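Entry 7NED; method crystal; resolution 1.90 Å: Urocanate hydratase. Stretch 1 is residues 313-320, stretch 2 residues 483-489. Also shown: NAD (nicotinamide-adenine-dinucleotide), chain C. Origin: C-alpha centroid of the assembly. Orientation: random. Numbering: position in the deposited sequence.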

# COMPACT_ATOMS: atom_id res chain seq x y z
N ASN A 313 2.87 -2.18 -25.21
CA ASN A 313 2.83 -0.75 -24.90
C ASN A 313 2.17 -0.48 -23.56
O ASN A 313 1.61 0.60 -23.34
CB ASN A 313 2.15 0.01 -26.04
CG ASN A 313 2.64 1.44 -26.18
OD1 ASN A 313 3.51 1.91 -25.43
ND2 ASN A 313 2.07 2.15 -27.16
N GLY A 314 2.23 -1.46 -22.66
CA GLY A 314 1.82 -1.30 -21.29
C GLY A 314 0.35 -1.52 -21.09
O GLY A 314 -0.28 -0.76 -20.38
N ASN A 315 -0.24 -2.53 -21.73
CA ASN A 315 -1.66 -2.76 -21.53
C ASN A 315 -1.96 -4.20 -21.13
O ASN A 315 -3.08 -4.66 -21.33
CB ASN A 315 -2.47 -2.37 -22.76
CG ASN A 315 -2.06 -3.16 -24.02
OD1 ASN A 315 -1.06 -3.89 -24.01
ND2 ASN A 315 -2.81 -2.98 -25.11
N ASN A 316 -0.99 -4.91 -20.53
CA ASN A 316 -1.16 -6.34 -20.22
C ASN A 316 -1.62 -7.18 -21.39
O ASN A 316 -2.26 -8.22 -21.19
CB ASN A 316 -2.09 -6.58 -19.02
CG ASN A 316 -1.38 -6.43 -17.68
OD1 ASN A 316 -0.62 -5.51 -17.40
ND2 ASN A 316 -1.76 -7.34 -16.78
N ILE A 317 -1.25 -6.80 -22.62
CA ILE A 317 -1.74 -7.62 -23.71
C ILE A 317 -1.03 -8.97 -23.70
O ILE A 317 -1.65 -10.00 -24.01
CB ILE A 317 -1.61 -6.91 -25.07
CG1 ILE A 317 -2.42 -7.71 -26.11
CG2 ILE A 317 -0.15 -6.88 -25.45
CD1 ILE A 317 -2.58 -7.04 -27.50
N ARG A 318 0.25 -9.03 -23.29
CA ARG A 318 0.95 -10.31 -23.28
C ARG A 318 0.42 -11.20 -22.17
O ARG A 318 0.22 -12.40 -22.37
CB ARG A 318 2.47 -10.13 -23.13
CG ARG A 318 3.16 -9.43 -24.33
CD ARG A 318 4.56 -8.98 -23.92
NE ARG A 318 4.47 -8.21 -22.68
CZ ARG A 318 5.46 -8.10 -21.80
NH1 ARG A 318 6.63 -8.67 -22.03
NH2 ARG A 318 5.27 -7.43 -20.66
N SER A 319 0.18 -10.60 -20.99
CA SER A 319 -0.42 -11.35 -19.89
C SER A 319 -1.74 -11.97 -20.33
O SER A 319 -1.97 -13.16 -20.09
CB SER A 319 -0.63 -10.45 -18.67
OG SER A 319 0.58 -9.79 -18.31
N GLN A 320 -2.61 -11.18 -20.96
CA GLN A 320 -3.89 -11.73 -21.42
C GLN A 320 -3.65 -12.84 -22.44
O GLN A 320 -4.17 -13.95 -22.30
CB GLN A 320 -4.76 -10.63 -22.02
CG GLN A 320 -5.14 -9.52 -21.06
CD GLN A 320 -6.26 -9.92 -20.12
OE1 GLN A 320 -6.40 -11.10 -19.77
NE2 GLN A 320 -7.06 -8.94 -19.70
N GLY A 483 -9.93 -4.21 -12.69
CA GLY A 483 -10.17 -5.04 -13.86
C GLY A 483 -9.09 -6.08 -14.02
O GLY A 483 -8.66 -6.72 -13.05
N GLY A 484 -8.62 -6.26 -15.25
CA GLY A 484 -7.55 -7.22 -15.47
C GLY A 484 -6.21 -6.82 -14.91
O GLY A 484 -5.29 -7.65 -14.89
N TYR A 485 -6.06 -5.57 -14.44
CA TYR A 485 -4.85 -5.20 -13.71
C TYR A 485 -4.89 -5.65 -12.26
O TYR A 485 -3.88 -5.49 -11.56
CB TYR A 485 -4.65 -3.69 -13.71
CG TYR A 485 -4.18 -3.10 -15.02
CD1 TYR A 485 -3.05 -3.58 -15.65
CD2 TYR A 485 -4.90 -2.06 -15.62
CE1 TYR A 485 -2.62 -3.01 -16.89
CE2 TYR A 485 -4.48 -1.49 -16.83
CZ TYR A 485 -3.34 -1.97 -17.45
OH TYR A 485 -2.91 -1.43 -18.65
N ALA A 486 -6.00 -6.20 -11.79
CA ALA A 486 -6.07 -6.59 -10.38
C ALA A 486 -4.95 -7.58 -10.04
O ALA A 486 -4.77 -8.60 -10.72
CB ALA A 486 -7.44 -7.20 -10.05
N GLY A 487 -4.21 -7.27 -8.97
CA GLY A 487 -3.11 -8.11 -8.56
C GLY A 487 -1.80 -7.85 -9.27
O GLY A 487 -0.78 -8.46 -8.91
N TYR A 488 -1.78 -6.95 -10.27
CA TYR A 488 -0.56 -6.73 -11.04
C TYR A 488 0.22 -5.50 -10.59
O TYR A 488 1.44 -5.45 -10.77
CB TYR A 488 -0.87 -6.58 -12.54
CG TYR A 488 -1.06 -7.90 -13.25
CD1 TYR A 488 -2.33 -8.45 -13.41
CD2 TYR A 488 0.03 -8.60 -13.75
CE1 TYR A 488 -2.51 -9.66 -14.06
CE2 TYR A 488 -0.14 -9.81 -14.43
CZ TYR A 488 -1.42 -10.33 -14.57
OH TYR A 488 -1.63 -11.51 -15.23
N MET A 489 -0.43 -4.50 -10.02
CA MET A 489 0.33 -3.27 -9.85
C MET A 489 -0.18 -2.44 -8.69
O MET A 489 -1.37 -2.48 -8.32
CB MET A 489 0.34 -2.32 -11.07
CG MET A 489 -0.95 -1.74 -11.49
SD MET A 489 -0.69 -0.65 -12.96
CE MET A 489 -2.40 -0.22 -13.20
PA NAD C . -9.46 3.51 -23.94
O1A NAD C . -10.33 2.34 -23.49
O2A NAD C . -9.84 4.94 -23.92
O5B NAD C . -9.32 3.22 -25.60
C5B NAD C . -9.12 1.90 -25.93
C4B NAD C . -9.35 1.87 -27.52
O4B NAD C . -9.22 0.58 -28.05
C3B NAD C . -10.84 2.31 -27.67
O3B NAD C . -10.93 3.32 -28.59
C2B NAD C . -11.52 1.01 -28.19
O2B NAD C . -12.49 1.25 -29.15
C1B NAD C . -10.34 0.40 -28.94
N9A NAD C . -10.42 -1.05 -29.11
C8A NAD C . -10.88 -2.02 -28.22
N7A NAD C . -10.80 -3.24 -28.70
C5A NAD C . -10.23 -3.08 -29.96
C6A NAD C . -9.90 -3.99 -30.99
N6A NAD C . -10.09 -5.32 -30.83
N1A NAD C . -9.35 -3.54 -32.15
C2A NAD C . -9.21 -2.20 -32.25
N3A NAD C . -9.48 -1.22 -31.38
C4A NAD C . -10.00 -1.70 -30.23
O3 NAD C . -8.09 3.05 -23.32
PN NAD C . -6.87 4.07 -23.25
O1N NAD C . -6.81 5.14 -22.20
O2N NAD C . -6.44 4.36 -24.67
O5D NAD C . -5.56 3.08 -22.72
C5D NAD C . -5.33 1.94 -23.56
C4D NAD C . -4.29 1.07 -22.92
O4D NAD C . -3.16 1.83 -22.52
C3D NAD C . -4.99 0.61 -21.54
O3D NAD C . -4.75 -0.76 -21.27
C2D NAD C . -4.27 1.49 -20.45
O2D NAD C . -4.06 0.88 -19.24
C1D NAD C . -2.92 1.37 -21.22
N1N NAD C . -1.76 2.09 -20.67
C2N NAD C . -1.32 1.51 -19.50
C3N NAD C . -0.19 1.98 -18.85
C7N NAD C . 0.17 1.30 -17.52
O7N NAD C . 1.31 1.26 -17.06
N7N NAD C . -0.87 0.76 -16.78
C4N NAD C . 0.48 3.05 -19.45
C5N NAD C . 0.01 3.60 -20.64
C6N NAD C . -1.13 3.09 -21.28
O HOH W 1 -4.52 -8.99 -17.39

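Stretch 2 opens with Gly-483, which does not reach the other stretch. Its phi of 53° is a value that glycine adopts more easily than other residues, and its carbonyl O accepts a backbone hydrogen bond from Ala-486 N at 3.0 Å, spanning the short 3-10 segment formed by Gly-484 and Tyr-485.

Gly-484 lies against the beginning of the helix of stretch 1. Here the absence of a side chain matters: a CB built in ideal geometry would point toward stretch 1 and lie 3.1 Å from Gln-320 NE2, a tight approach. The bare backbone leaves room for the amide end of Gln-320, whose side chain starts sideways but comes nearer at its tip. Gly-484 O is 4.0 Å from Asn-316 ND2, too far for a direct hydrogen bond, and a water fills the gap. It donates to Gly-484 O at 2.9 Å and accepts from Asn-316 ND2 at 3.3 Å, so a carbonyl and an amide that do not bond directly are still linked.

Tyr-485 sends its CA-to-CB bond sideways, yet the length of the side chain, with chi1 in the m well, carries the hydroxyl to the loop at Gly-314 and Asn-315. A long aromatic residue with a polar tip suits this place, because the tip also meets the cofactor. Tyr-485 OH and NAD O2D are hydrogen-bonded at 2.6 Å, and either could be the donor. Tyr-485 OH also lies 3.2 Å from Gly-314 O, a weak hydrogen bond in which the hydroxyl would be the donor; it is not settled, because the same proton has another acceptor within reach. Gly-314 itself has a phi of 86°, which favours glycine, and its carbonyl O comes within 2.6 Å of NAD C2N, so this loop and the tyrosine border the nucleotide together. At the ring edge beside the hydroxyl end, Asn-316 OD1 approaches Tyr-485 CE1 at 3.2 Å, near the ring plane, where the slightly positive aromatic hydrogens offer an oxygen a favourable setting.

Ala-486 and Gly-487 lie out of reach, where the chain turns. At the backbone angles of Gly-487, a CB would be jammed against the carbonyl O of Ala-486, which calls for glycine. The turn is closed by a backbone hydrogen bond from Tyr-488 N to Tyr-485 O at 2.9 Å.

The CA-to-CB bond of Tyr-488 points toward stretch 1, and its ring offers a face to Asn-316. Asn-316 ND2 sits over that face, 3.6 Å from Tyr-488 CD1, so the amide of this one asparagine has its oxygen at the edge of one tyrosine and its nitrogen over the face of the other. Although Asn-316 holds the N-cap position, its side chain makes no capping bond. One turn along the helix, Ser-319 CB packs 3.7 Å from Tyr-488 OH, its small side chain fitting beside the far end of the ring. Met-489 ends the stretch beyond contact.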